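Local structure of soluble lytic murein transglycosylase (Escherichia coli, 1QSA) at residues Arg7-Ala11 with Arg389-Trp394; Ala371-Ser377 with Ala417-Tyr422; Trp429-Val433 with Ala480-Lys484; Leu451-Phe457 with Gln468-Met472. The protein cleaves the glycosidic bonds between N-acetylmuramic acid and N-acetylglucosamine in bacterial peptidoglycan, leaving a 1,6-anhydro bond in the N-acetylmuramic acid residue. One frame throughout, in Å; residues are numbered along the deposited sequence.

Contact 1 of 4, residues Arg7-Ala11 with Arg389-Trp394; sequences RSRYA and RELMYW. With SO4 (sulfate ion), chain C; ACT (acetate ion), chain O.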
loop_
_atom_site.group_PDB
_atom_site.type_symbol
_atom_site.label_atom_id
_atom_site.label_comp_id
_atom_site.label_asym_id
_atom_site.label_seq_id
_atom_site.Cartn_x
_atom_site.Cartn_y
_atom_site.Cartn_z
ATOM N N ARG A 7 24.671 -16.655 21.575
ATOM C CA ARG A 7 24.650 -15.610 20.543
ATOM C C ARG A 7 25.907 -15.672 19.674
ATOM O O ARG A 7 25.823 -15.619 18.440
ATOM C CB ARG A 7 24.490 -14.232 21.182
ATOM C CG ARG A 7 23.055 -13.958 21.573
ATOM C CD ARG A 7 22.939 -12.706 22.409
ATOM N NE ARG A 7 21.541 -12.329 22.582
ATOM C CZ ARG A 7 21.144 -11.211 23.183
ATOM N NH1 ARG A 7 22.045 -10.384 23.702
ATOM N NH2 ARG A 7 19.848 -10.935 23.291
ATOM N N SER A 8 27.072 -15.809 20.310
ATOM C CA SER A 8 28.330 -15.896 19.560
ATOM C C SER A 8 28.332 -17.145 18.672
ATOM O O SER A 8 28.681 -17.062 17.491
ATOM C CB SER A 8 29.546 -15.946 20.502
ATOM O OG SER A 8 29.724 -14.724 21.206
ATOM N N ARG A 9 27.933 -18.287 19.234
ATOM C CA ARG A 9 27.905 -19.539 18.464
ATOM C C ARG A 9 26.907 -19.452 17.312
ATOM O O ARG A 9 27.159 -19.997 16.237
ATOM C CB ARG A 9 27.593 -20.743 19.354
ATOM C CG ARG A 9 28.655 -20.983 20.434
ATOM C CD ARG A 9 28.643 -22.423 20.930
ATOM N NE ARG A 9 27.342 -22.888 21.412
ATOM C CZ ARG A 9 26.813 -22.558 22.585
ATOM N NH1 ARG A 9 27.418 -21.660 23.358
ATOM N NH2 ARG A 9 25.639 -23.047 22.940
ATOM N N TYR A 10 25.824 -18.701 17.510
ATOM C CA TYR A 10 24.803 -18.541 16.461
ATOM C C TYR A 10 25.390 -17.783 15.271
ATOM O O TYR A 10 25.251 -18.207 14.120
ATOM C CB TYR A 10 23.569 -17.803 17.008
ATOM C CG TYR A 10 22.409 -17.765 16.038
ATOM C CD1 TYR A 10 21.679 -18.916 15.754
ATOM C CD2 TYR A 10 22.047 -16.576 15.407
ATOM C CE1 TYR A 10 20.611 -18.888 14.857
ATOM C CE2 TYR A 10 20.973 -16.537 14.505
ATOM C CZ TYR A 10 20.268 -17.698 14.240
ATOM O OH TYR A 10 19.216 -17.672 13.343
ATOM N N ALA A 11 26.032 -16.650 15.536
ATOM C CA ALA A 11 26.651 -15.870 14.465
ATOM C C ALA A 11 27.739 -16.707 13.774
ATOM O O ALA A 11 27.861 -16.697 12.544
ATOM C CB ALA A 11 27.249 -14.583 15.028
ATOM N N ARG A 389 13.177 -11.102 20.596
ATOM C CA ARG A 389 14.320 -10.446 21.225
ATOM C C ARG A 389 15.626 -10.751 20.477
ATOM O O ARG A 389 16.399 -9.844 20.181
ATOM C CB ARG A 389 14.437 -10.880 22.691
ATOM C CG ARG A 389 15.675 -10.342 23.411
ATOM C CD ARG A 389 15.732 -10.831 24.857
ATOM N NE ARG A 389 16.949 -10.363 25.532
ATOM C CZ ARG A 389 17.453 -10.888 26.655
ATOM N NH1 ARG A 389 16.859 -11.913 27.265
ATOM N NH2 ARG A 389 18.564 -10.379 27.175
ATOM N N GLU A 390 15.849 -12.021 20.138
ATOM C CA GLU A 390 17.061 -12.390 19.417
ATOM C C GLU A 390 17.094 -11.774 18.033
ATOM O O GLU A 390 18.125 -11.277 17.606
ATOM C CB GLU A 390 17.211 -13.914 19.308
ATOM C CG GLU A 390 17.465 -14.584 20.650
ATOM C CD GLU A 390 18.503 -13.829 21.464
ATOM O OE1 GLU A 390 19.665 -13.797 21.025
ATOM O OE2 GLU A 390 18.149 -13.228 22.516
ATOM N N LEU A 391 15.965 -11.832 17.329
ATOM C CA LEU A 391 15.900 -11.273 15.977
ATOM C C LEU A 391 16.200 -9.771 15.974
ATOM O O LEU A 391 16.958 -9.291 15.133
ATOM C CB LEU A 391 14.545 -11.574 15.352
ATOM C CG LEU A 391 14.288 -13.062 15.071
ATOM C CD1 LEU A 391 12.802 -13.275 14.768
ATOM C CD2 LEU A 391 15.184 -13.540 13.902
ATOM N N MET A 392 15.696 -9.057 16.979
ATOM C CA MET A 392 15.955 -7.621 17.070
ATOM C C MET A 392 17.431 -7.379 17.435
ATOM O O MET A 392 18.060 -6.456 16.918
ATOM C CB MET A 392 14.998 -6.968 18.083
ATOM C CG MET A 392 13.536 -6.961 17.633
ATOM S SD MET A 392 13.311 -6.156 16.015
ATOM C CE MET A 392 13.550 -4.434 16.469
ATOM N N TYR A 393 17.995 -8.256 18.270
ATOM C CA TYR A 393 19.397 -8.144 18.657
ATOM C C TYR A 393 20.299 -8.222 17.416
ATOM O O TYR A 393 21.287 -7.493 17.311
ATOM C CB TYR A 393 19.785 -9.246 19.637
ATOM C CG TYR A 393 21.234 -9.165 20.036
ATOM C CD1 TYR A 393 21.670 -8.180 20.919
ATOM C CD2 TYR A 393 22.178 -10.063 19.526
ATOM C CE1 TYR A 393 23.007 -8.092 21.288
ATOM C CE2 TYR A 393 23.517 -9.985 19.892
ATOM C CZ TYR A 393 23.923 -8.995 20.777
ATOM O OH TYR A 393 25.238 -8.908 21.174
ATOM N N TRP A 394 19.929 -9.073 16.461
ATOM C CA TRP A 394 20.702 -9.223 15.223
ATOM C C TRP A 394 20.280 -8.259 14.108
ATOM O O TRP A 394 20.761 -8.372 12.972
ATOM C CB TRP A 394 20.602 -10.668 14.706
ATOM C CG TRP A 394 21.165 -11.693 15.651
ATOM C CD1 TRP A 394 20.480 -12.703 16.255
ATOM C CD2 TRP A 394 22.529 -11.812 16.081
ATOM N NE1 TRP A 394 21.330 -13.447 17.037
ATOM C CE2 TRP A 394 22.593 -12.925 16.951
ATOM C CE3 TRP A 394 23.702 -11.087 15.817
ATOM C CZ2 TRP A 394 23.791 -13.336 17.564
ATOM C CZ3 TRP A 394 24.901 -11.502 16.429
ATOM C CH2 TRP A 394 24.928 -12.614 17.289
HETATM S S SO4 C . 19.610 -7.571 24.870
HETATM O O1 SO4 C . 19.612 -6.198 24.326
HETATM O O2 SO4 C . 19.086 -7.573 26.252
HETATM O O3 SO4 C . 18.748 -8.415 24.014
HETATM O O4 SO4 C . 20.995 -8.067 24.899
HETATM C C ACT O . 18.187 -15.497 10.976
HETATM O O ACT O . 18.210 -14.952 9.855
HETATM O OXT ACT O . 19.217 -15.666 11.656
HETATM C CH3 ACT O . 16.852 -15.949 11.549
HETATM O O HOH W 1 25.040 -10.472 23.761
#
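R7 and W394 bury most of the surface here, and they bridge two helices whose axes, over these short segments, come within 12.5 Å, with a signed crossing angle of -63°. A gap that wide calls for long side chains, and R7 spans it with an almost fully extended chain. At its far side NE donates to OE1 of E390 (2.8 Å) and NH2 donates to OE2 of E390 (3.0 Å), a two-pronged salt bridge that fits the flat guanidinium to the flat carboxylate. The same guanidinium lies on the face of the Y393 ring, centres 3.8 Å apart and planes at 12°, a stacked cation-pi contact; a water links R7 NH1 to Y393 OH. R389 brings a like charge close, with its NE 3.7 Å from R7 NH2, and a sulfate, probably from the crystallisation liquor, accepts hydrogen bonds from both arginines. W394, just past the helix end, supplies the bulk that fills the rest of the gap. Its ring edge meets the R7 carbonyl (CZ2 to O, 3.2 Å), CH2 rests on A11 CB at 3.8 Å, where a small residue leaves room, and Y10 CD2 lies 3.6 Å from W394 NE1. The hydroxyl of Y35 hydrogen-bonds both W394 NE1 and E390 OE1. The N-terminal helix 3-18 thus meets helix 383-393, with helix 38-48 packed against Y10 and L391, and helix 397-408 against L391 and M392.

Contact 2 of 4, residues Ala371-Ser377 with Ala417-Tyr422; sequences APQNVDS and AQLARY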
loop_
_atom_site.group_PDB
_atom_site.type_symbol
_atom_site.label_atom_id
_atom_site.label_comp_id
_atom_site.label_asym_id
_atom_site.label_seq_id
_atom_site.Cartn_x
_atom_site.Cartn_y
_atom_site.Cartn_z
ATOM N N ALA A 371 -0.604 3.406 27.708
ATOM C CA ALA A 371 -0.648 1.949 27.772
ATOM C C ALA A 371 -0.687 1.603 29.272
ATOM O O ALA A 371 -0.437 2.465 30.123
ATOM C CB ALA A 371 0.598 1.359 27.115
ATOM N N PRO A 372 -1.030 0.356 29.617
ATOM C CA PRO A 372 -1.085 -0.046 31.030
ATOM C C PRO A 372 0.247 0.179 31.754
ATOM O O PRO A 372 1.312 0.167 31.134
ATOM C CB PRO A 372 -1.405 -1.541 30.946
ATOM C CG PRO A 372 -2.201 -1.653 29.678
ATOM C CD PRO A 372 -1.442 -0.750 28.735
ATOM N N GLN A 373 0.176 0.396 33.065
ATOM C CA GLN A 373 1.377 0.604 33.873
ATOM C C GLN A 373 2.227 -0.668 33.881
ATOM O O GLN A 373 3.456 -0.597 33.869
ATOM C CB GLN A 373 0.999 0.990 35.306
ATOM C CG GLN A 373 0.322 2.346 35.422
ATOM C CD GLN A 373 1.245 3.492 35.043
ATOM O OE1 GLN A 373 2.472 3.351 35.055
ATOM N NE2 GLN A 373 0.658 4.645 34.737
ATOM N N ASN A 374 1.557 -1.819 33.920
ATOM C CA ASN A 374 2.218 -3.125 33.905
ATOM C C ASN A 374 2.142 -3.699 32.492
ATOM O O ASN A 374 1.053 -4.009 32.010
ATOM C CB ASN A 374 1.518 -4.109 34.850
ATOM C CG ASN A 374 1.746 -3.789 36.308
ATOM O OD1 ASN A 374 2.816 -4.068 36.854
ATOM N ND2 ASN A 374 0.726 -3.242 36.961
ATOM N N VAL A 375 3.294 -3.862 31.845
ATOM C CA VAL A 375 3.342 -4.398 30.487
ATOM C C VAL A 375 3.730 -5.872 30.442
ATOM O O VAL A 375 3.686 -6.503 29.380
ATOM C CB VAL A 375 4.319 -3.596 29.594
ATOM C CG1 VAL A 375 3.915 -2.144 29.568
ATOM C CG2 VAL A 375 5.742 -3.745 30.090
ATOM N N ASP A 376 4.115 -6.411 31.597
ATOM C CA ASP A 376 4.512 -7.809 31.693
ATOM C C ASP A 376 3.311 -8.739 31.762
ATOM O O ASP A 376 2.468 -8.636 32.653
ATOM C CB ASP A 376 5.420 -8.027 32.904
ATOM C CG ASP A 376 6.706 -7.232 32.817
ATOM O OD1 ASP A 376 7.174 -6.957 31.688
ATOM O OD2 ASP A 376 7.253 -6.884 33.885
ATOM N N SER A 377 3.219 -9.611 30.771
ATOM C CA SER A 377 2.146 -10.588 30.683
ATOM C C SER A 377 2.789 -11.895 30.251
ATOM O O SER A 377 4.009 -11.963 30.062
ATOM C CB SER A 377 1.094 -10.145 29.655
ATOM O OG SER A 377 1.666 -9.904 28.377
ATOM N N ALA A 417 -1.791 -3.191 23.511
ATOM C CA ALA A 417 -1.207 -1.956 24.043
ATOM C C ALA A 417 -0.005 -2.284 24.940
ATOM O O ALA A 417 0.998 -1.568 24.941
ATOM C CB ALA A 417 -2.272 -1.146 24.819
ATOM N N GLN A 418 -0.108 -3.372 25.707
ATOM C CA GLN A 418 1.008 -3.793 26.554
ATOM C C GLN A 418 2.178 -4.185 25.662
ATOM O O GLN A 418 3.309 -3.828 25.948
ATOM C CB GLN A 418 0.638 -4.995 27.414
ATOM C CG GLN A 418 -0.327 -4.702 28.542
ATOM C CD GLN A 418 -0.647 -5.961 29.318
ATOM O OE1 GLN A 418 -1.099 -6.958 28.749
ATOM N NE2 GLN A 418 -0.408 -5.929 30.619
ATOM N N LEU A 419 1.897 -4.942 24.597
ATOM C CA LEU A 419 2.939 -5.364 23.664
ATOM C C LEU A 419 3.573 -4.139 22.976
ATOM O O LEU A 419 4.794 -4.059 22.822
ATOM C CB LEU A 419 2.373 -6.365 22.637
ATOM C CG LEU A 419 2.100 -7.787 23.171
ATOM C CD1 LEU A 419 1.352 -8.626 22.143
ATOM C CD2 LEU A 419 3.430 -8.456 23.544
ATOM N N ALA A 420 2.746 -3.170 22.592
ATOM C CA ALA A 420 3.256 -1.946 21.967
ATOM C C ALA A 420 4.218 -1.238 22.935
ATOM O O ALA A 420 5.335 -0.877 22.563
ATOM C CB ALA A 420 2.096 -1.008 21.593
ATOM N N ARG A 421 3.811 -1.125 24.201
ATOM C CA ARG A 421 4.641 -0.450 25.206
ATOM C C ARG A 421 5.902 -1.242 25.541
ATOM O O ARG A 421 6.947 -0.657 25.787
ATOM C CB ARG A 421 3.830 -0.175 26.474
ATOM C CG ARG A 421 4.574 0.669 27.503
ATOM C CD ARG A 421 4.848 2.068 26.971
ATOM N NE ARG A 421 5.816 2.794 27.795
ATOM C CZ ARG A 421 5.976 4.114 27.772
ATOM N NH1 ARG A 421 5.230 4.866 26.969
ATOM N NH2 ARG A 421 6.889 4.682 28.554
ATOM N N TYR A 422 5.797 -2.570 25.535
ATOM C CA TYR A 422 6.947 -3.438 25.808
ATOM C C TYR A 422 8.000 -3.209 24.705
ATOM O O TYR A 422 9.179 -3.029 24.982
ATOM C CB TYR A 422 6.514 -4.902 25.820
ATOM C CG TYR A 422 7.619 -5.852 26.194
ATOM C CD1 TYR A 422 7.898 -6.126 27.529
ATOM C CD2 TYR A 422 8.379 -6.489 25.214
ATOM C CE1 TYR A 422 8.913 -7.018 27.881
ATOM C CE2 TYR A 422 9.402 -7.387 25.557
ATOM C CZ TYR A 422 9.657 -7.639 26.893
ATOM O OH TYR A 422 10.665 -8.513 27.250
HETATM O O HOH W 2 -0.726 -8.358 32.330
#
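V375 sits at the apolar centre, its branched side chain laid across one turn of helix 413-425: CB is 3.8 Å from the carbonyl O of Q418, CG1 3.6 Å from CG of R421, and CG2 4.1 Å from CD1 at the edge of the Y422 ring. A short, compact residue suits this place, because the loop backbone comes so near the helix that the CA atoms of V375 and Q418 are 4.6 Å apart. A371 extends the patch, its CB 3.6 Å from CB of R421, and P372 sets its ring on the helix with CD 4.0 Å from CB of A417 and CG 3.8 Å from CG of Q418. Only the aliphatic base of R421 serves this patch; its guanidinium leads away to salt bridges with E447 and E446. Toward solvent Q418 takes over. Its amide NE2 donates to the main-chain O of N374 (2.8 Å), satisfying a carbonyl that has no regular secondary structure around it, and also donates to a water that in turn donates to O of D376. What results is an irregular connection between helices 351-359 and 378-381, strapped at the protein surface over helix 413-425 of the helical L domain region by a bond from side chain to loop backbone.

Contact 3 of 4, residues Trp429-Val433 with Ala480-Lys484; sequences WDLSV and AWNPK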
loop_
_atom_site.group_PDB
_atom_site.type_symbol
_atom_site.label_atom_id
_atom_site.label_comp_id
_atom_site.label_asym_id
_atom_site.label_seq_id
_atom_site.Cartn_x
_atom_site.Cartn_y
_atom_site.Cartn_z
ATOM N N TRP A 429 11.426 0.247 17.918
ATOM C CA TRP A 429 10.524 1.276 17.372
ATOM C C TRP A 429 9.543 0.771 16.331
ATOM O O TRP A 429 8.353 1.122 16.371
ATOM C CB TRP A 429 11.330 2.451 16.825
ATOM C CG TRP A 429 12.441 2.900 17.754
ATOM C CD1 TRP A 429 13.773 2.977 17.453
ATOM C CD2 TRP A 429 12.304 3.379 19.100
ATOM N NE1 TRP A 429 14.465 3.488 18.521
ATOM C CE2 TRP A 429 13.590 3.747 19.543
ATOM C CE3 TRP A 429 11.214 3.531 19.974
ATOM C CZ2 TRP A 429 13.827 4.270 20.821
ATOM C CZ3 TRP A 429 11.452 4.055 21.262
ATOM C CH2 TRP A 429 12.750 4.418 21.663
ATOM N N ASP A 430 10.047 -0.004 15.370
ATOM C CA ASP A 430 9.152 -0.562 14.359
ATOM C C ASP A 430 8.077 -1.484 14.949
ATOM O O ASP A 430 6.910 -1.435 14.546
ATOM C CB ASP A 430 9.909 -1.234 13.196
ATOM C CG ASP A 430 11.034 -2.151 13.629
ATOM O OD1 ASP A 430 11.203 -2.481 14.821
ATOM O OD2 ASP A 430 11.799 -2.539 12.728
ATOM N N LEU A 431 8.454 -2.311 15.921
ATOM C CA LEU A 431 7.489 -3.205 16.547
ATOM C C LEU A 431 6.445 -2.429 17.339
ATOM O O LEU A 431 5.279 -2.812 17.379
ATOM C CB LEU A 431 8.200 -4.243 17.433
ATOM C CG LEU A 431 9.243 -5.073 16.673
ATOM C CD1 LEU A 431 9.777 -6.192 17.593
ATOM C CD2 LEU A 431 8.600 -5.683 15.411
ATOM N N SER A 432 6.863 -1.333 17.962
ATOM C CA SER A 432 5.939 -0.491 18.715
ATOM C C SER A 432 4.868 0.039 17.756
ATOM O O SER A 432 3.675 -0.097 18.023
ATOM C CB SER A 432 6.697 0.675 19.370
ATOM O OG SER A 432 5.821 1.585 20.023
ATOM N N VAL A 433 5.291 0.585 16.615
ATOM C CA VAL A 433 4.317 1.115 15.641
ATOM C C VAL A 433 3.424 -0.015 15.105
ATOM O O VAL A 433 2.195 0.115 15.016
ATOM C CB VAL A 433 5.023 1.850 14.448
ATOM C CG1 VAL A 433 3.989 2.230 13.381
ATOM C CG2 VAL A 433 5.737 3.127 14.936
ATOM N N ALA A 480 7.713 3.476 8.773
ATOM C CA ALA A 480 7.113 3.082 10.051
ATOM C C ALA A 480 8.238 2.555 10.964
ATOM O O ALA A 480 8.054 1.657 11.797
ATOM C CB ALA A 480 5.985 2.051 9.869
ATOM N N TRP A 481 9.407 3.167 10.793
ATOM C CA TRP A 481 10.620 2.872 11.545
ATOM C C TRP A 481 11.325 1.535 11.321
ATOM O O TRP A 481 12.194 1.171 12.107
ATOM C CB TRP A 481 10.422 3.140 13.041
ATOM C CG TRP A 481 10.142 4.598 13.340
ATOM C CD1 TRP A 481 9.034 5.123 13.958
ATOM C CD2 TRP A 481 10.978 5.709 13.000
ATOM N NE1 TRP A 481 9.133 6.493 14.012
ATOM C CE2 TRP A 481 10.314 6.882 13.433
ATOM C CE3 TRP A 481 12.227 5.825 12.368
ATOM C CZ2 TRP A 481 10.855 8.159 13.250
ATOM C CZ3 TRP A 481 12.770 7.095 12.185
ATOM C CH2 TRP A 481 12.077 8.250 12.627
ATOM N N ASN A 482 10.974 0.800 10.263
ATOM C CA ASN A 482 11.692 -0.454 9.987
ATOM C C ASN A 482 12.846 -0.079 9.039
ATOM O O ASN A 482 12.609 0.265 7.882
ATOM C CB ASN A 482 10.752 -1.467 9.334
ATOM C CG ASN A 482 11.460 -2.738 8.908
ATOM O OD1 ASN A 482 12.675 -2.860 9.034
ATOM N ND2 ASN A 482 10.691 -3.696 8.412
ATOM N N PRO A 483 14.110 -0.145 9.516
ATOM C CA PRO A 483 15.266 0.210 8.680
ATOM C C PRO A 483 15.599 -0.762 7.551
ATOM O O PRO A 483 16.404 -0.438 6.679
ATOM C CB PRO A 483 16.421 0.271 9.692
ATOM C CG PRO A 483 16.043 -0.764 10.705
ATOM C CD PRO A 483 14.533 -0.595 10.859
ATOM N N LYS A 484 14.984 -1.943 7.578
ATOM C CA LYS A 484 15.262 -2.982 6.590
ATOM C C LYS A 484 14.193 -3.157 5.517
ATOM O O LYS A 484 14.340 -4.003 4.628
ATOM C CB LYS A 484 15.477 -4.319 7.323
ATOM C CG LYS A 484 16.455 -4.229 8.501
ATOM C CD LYS A 484 17.838 -3.795 8.052
ATOM C CE LYS A 484 18.790 -3.603 9.234
ATOM N NZ LYS A 484 20.143 -3.180 8.751
HETATM O O HOH W 3 12.815 0.301 14.669
HETATM O O HOH W 4 6.559 -0.669 11.864
#
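Just beyond the helix that carries E478, the predicted catalytic acid, the chain of the lysozyme-like transglycosylase domain turns and meets the start of helix 429-438. A480 and W481 both adopt positive phi as helix 468-479 ends, and this bend brings their carbonyls to the neighbouring helix. O of A480 lies 3.6 Å from CA of D430 in a CA-H...O contact. Two waters finish the polar match: one accepts from N of D430 and donates to O of W481, the other donates to both O of D430 and O of A480. They use backbone groups of a first helical turn and of a loop, tying the superhelical L domain to the catalytic domain. Round them the packing is apolar. V433, compact and branched, places CG1 4.0 Å from CB of A480 and CG2 4.0 Å from CD1 at the edge of the W481 indole, while CB of W429 touches CB of W481, also at 4.0 Å. The W481 ring itself leads off to hydrogen-bond Y598 through NE1. Farther along, OD2 of D430 is 3.4 Å from CA of N482, whose OD1 accepts from N of K484 (2.9 Å) to make an Asx turn, and whose ND2 donates to N398 on helix 397-408.

Contact 4 of 4, residues Leu451-Phe457 with Gln468-Met472; sequences LAYNDLF and QSYAM. With SO4 (sulfate ion), chain L.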
loop_
_atom_site.group_PDB
_atom_site.type_symbol
_atom_site.label_atom_id
_atom_site.label_comp_id
_atom_site.label_asym_id
_atom_site.label_seq_id
_atom_site.Cartn_x
_atom_site.Cartn_y
_atom_site.Cartn_z
ATOM N N LEU A 451 10.565 8.385 19.429
ATOM C CA LEU A 451 11.723 9.200 19.063
ATOM C C LEU A 451 12.856 8.289 18.601
ATOM O O LEU A 451 13.927 8.220 19.217
ATOM C CB LEU A 451 12.177 10.064 20.246
ATOM C CG LEU A 451 11.132 11.078 20.716
ATOM C CD1 LEU A 451 11.681 11.868 21.903
ATOM C CD2 LEU A 451 10.744 12.017 19.578
ATOM N N ALA A 452 12.617 7.633 17.475
ATOM C CA ALA A 452 13.562 6.681 16.900
ATOM C C ALA A 452 14.826 7.298 16.295
ATOM O O ALA A 452 14.762 8.339 15.627
ATOM C CB ALA A 452 12.846 5.852 15.864
ATOM N N TYR A 453 15.976 6.677 16.572
ATOM C CA TYR A 453 17.274 7.111 16.064
ATOM C C TYR A 453 17.475 8.599 16.354
ATOM O O TYR A 453 18.026 9.332 15.540
ATOM C CB TYR A 453 17.347 6.837 14.541
ATOM C CG TYR A 453 17.048 5.401 14.181
ATOM C CD1 TYR A 453 18.048 4.426 14.273
ATOM C CD2 TYR A 453 15.767 5.009 13.786
ATOM C CE1 TYR A 453 17.779 3.092 13.983
ATOM C CE2 TYR A 453 15.484 3.676 13.494
ATOM C CZ TYR A 453 16.505 2.724 13.599
ATOM O OH TYR A 453 16.252 1.404 13.326
ATOM N N ASN A 454 17.053 9.026 17.547
ATOM C CA ASN A 454 17.120 10.432 17.925
ATOM C C ASN A 454 18.483 11.089 17.721
ATOM O O ASN A 454 18.579 12.154 17.091
ATOM C CB ASN A 454 16.619 10.615 19.365
ATOM C CG ASN A 454 16.449 12.071 19.736
ATOM O OD1 ASN A 454 15.562 12.751 19.225
ATOM N ND2 ASN A 454 17.316 12.565 20.610
ATOM N N ASP A 455 19.533 10.464 18.248
ATOM C CA ASP A 455 20.893 10.996 18.114
ATOM C C ASP A 455 21.330 11.137 16.657
ATOM O O ASP A 455 21.924 12.148 16.290
ATOM C CB ASP A 455 21.901 10.121 18.862
ATOM C CG ASP A 455 21.703 10.153 20.371
ATOM O OD1 ASP A 455 21.150 11.151 20.882
ATOM O OD2 ASP A 455 22.099 9.171 21.040
ATOM N N LEU A 456 21.002 10.154 15.822
ATOM C CA LEU A 456 21.376 10.230 14.415
ATOM C C LEU A 456 20.640 11.361 13.704
ATOM O O LEU A 456 21.248 12.099 12.933
ATOM C CB LEU A 456 21.130 8.904 13.694
ATOM C CG LEU A 456 22.128 7.782 14.014
ATOM C CD1 LEU A 456 21.634 6.457 13.447
ATOM C CD2 LEU A 456 23.496 8.148 13.440
ATOM N N PHE A 457 19.335 11.485 13.933
ATOM C CA PHE A 457 18.586 12.570 13.292
ATOM C C PHE A 457 19.079 13.937 13.749
ATOM O O PHE A 457 19.186 14.852 12.940
ATOM C CB PHE A 457 17.071 12.430 13.498
ATOM C CG PHE A 457 16.427 11.434 12.566
ATOM C CD1 PHE A 457 16.219 11.756 11.217
ATOM C CD2 PHE A 457 16.051 10.180 13.023
ATOM C CE1 PHE A 457 15.637 10.823 10.331
ATOM C CE2 PHE A 457 15.475 9.249 12.160
ATOM C CZ PHE A 457 15.267 9.573 10.809
ATOM N N GLN A 468 14.768 18.747 12.810
ATOM C CA GLN A 468 14.935 17.332 13.178
ATOM C C GLN A 468 13.570 16.625 13.196
ATOM O O GLN A 468 13.429 15.527 12.664
ATOM C CB GLN A 468 15.586 17.200 14.552
ATOM C CG GLN A 468 15.913 15.743 14.903
ATOM C CD GLN A 468 16.356 15.577 16.341
ATOM O OE1 GLN A 468 16.975 16.474 16.912
ATOM N NE2 GLN A 468 16.043 14.430 16.934
ATOM N N SER A 469 12.567 17.271 13.788
ATOM C CA SER A 469 11.215 16.719 13.876
ATOM C C SER A 469 10.648 16.396 12.493
ATOM O O SER A 469 9.981 15.375 12.305
ATOM C CB SER A 469 10.292 17.709 14.607
ATOM O OG SER A 469 10.127 18.912 13.857
ATOM N N TYR A 470 10.948 17.259 11.531
ATOM C CA TYR A 470 10.469 17.093 10.171
ATOM C C TYR A 470 11.097 15.870 9.496
ATOM O O TYR A 470 10.388 15.092 8.848
ATOM C CB TYR A 470 10.714 18.374 9.370
ATOM C CG TYR A 470 10.280 18.263 7.937
ATOM C CD1 TYR A 470 8.978 17.853 7.611
ATOM C CD2 TYR A 470 11.180 18.512 6.896
ATOM C CE1 TYR A 470 8.585 17.685 6.275
ATOM C CE2 TYR A 470 10.800 18.352 5.566
ATOM C CZ TYR A 470 9.506 17.938 5.264
ATOM O OH TYR A 470 9.150 17.750 3.943
ATOM N N ALA A 471 12.418 15.714 9.625
ATOM C CA ALA A 471 13.108 14.542 9.052
ATOM C C ALA A 471 12.533 13.261 9.667
ATOM O O ALA A 471 12.304 12.263 8.974
ATOM C CB ALA A 471 14.599 14.619 9.307
ATOM N N MET A 472 12.262 13.305 10.968
ATOM C CA MET A 472 11.674 12.169 11.664
ATOM C C MET A 472 10.259 11.855 11.176
ATOM O O MET A 472 9.917 10.684 11.014
ATOM C CB MET A 472 11.722 12.390 13.177
ATOM C CG MET A 472 13.155 12.339 13.685
ATOM S SD MET A 472 13.360 12.742 15.421
ATOM C CE MET A 472 12.929 11.168 16.205
HETATM S S SO4 L . 15.857 21.858 14.866
HETATM O O1 SO4 L . 16.229 20.586 14.222
HETATM O O2 SO4 L . 14.482 21.775 15.386
HETATM O O3 SO4 L . 16.778 22.135 15.983
HETATM O O4 SO4 L . 15.932 22.957 13.885
#
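The principal bump is M472, a long, flexible side chain that reaches from helix 468-479 into a hollow built by residues 451-457. Its methyl CE enters where a type II beta turn from L451 to N454 bends the chain, lying 3.4 Å from O of A452, 3.7 Å from CA of L451 and 4.1 Å from CD2 of L451. Nearer its base, CG sits over the face of the F457 ring, 3.8 Å from the centroid and 22° off the normal, a CH-pi contact; SD stands obliquely to the same ring, a Met-aromatic approach. An unbranched thioether can follow this curved path, and the flat phenyl gives it a floor. F457 fills the space between helices in turn: CD1 touches CB of A471 at 3.8 Å, where a small alanine lets the ring come close, and CB packs on CG of Q468 at 3.8 Å. The rim is polar. NE2 of Q468 makes weak hydrogen bonds to OD1 of N454 (2.9 Å) and, within its own helix, to SD of M472 (3.5 Å), while N of Q468, in the helix's first turn, donates to a sulfate probably from the crystallisation liquor. Helix 454-461 thus packs against the first turn of the next helix in the chain, 468-479, which belongs to the Slt-type, lysozyme-like domain and carries the predicted active-site residue E478 near its C-terminal end.

Contacts 1 and 2 cross along the chain, their segments alternating, and both come before contact 3, whose span in turn encloses contact 4. Contact 1 joins the N-terminal helix 3-18 to helix 383-393, across 378 residues of mostly helical superhelix, so it helps close the ring. Its M392 packs on D430 and L431 of contact 3, with centres about 18 Å apart. Contact 2 reaches contact 3 through successive helices 413-425 and 429-438, centres about 17 Å apart. Contacts 3 and 4 lie closest, centres about 13 Å apart: contact 4 lies at the start of helix 468-479, contact 3 in the loop just after its end, and W481 touches both A452 and F457. Contact 3 joins the L domain region to the Slt-type domain, and contact 4 packs beside it.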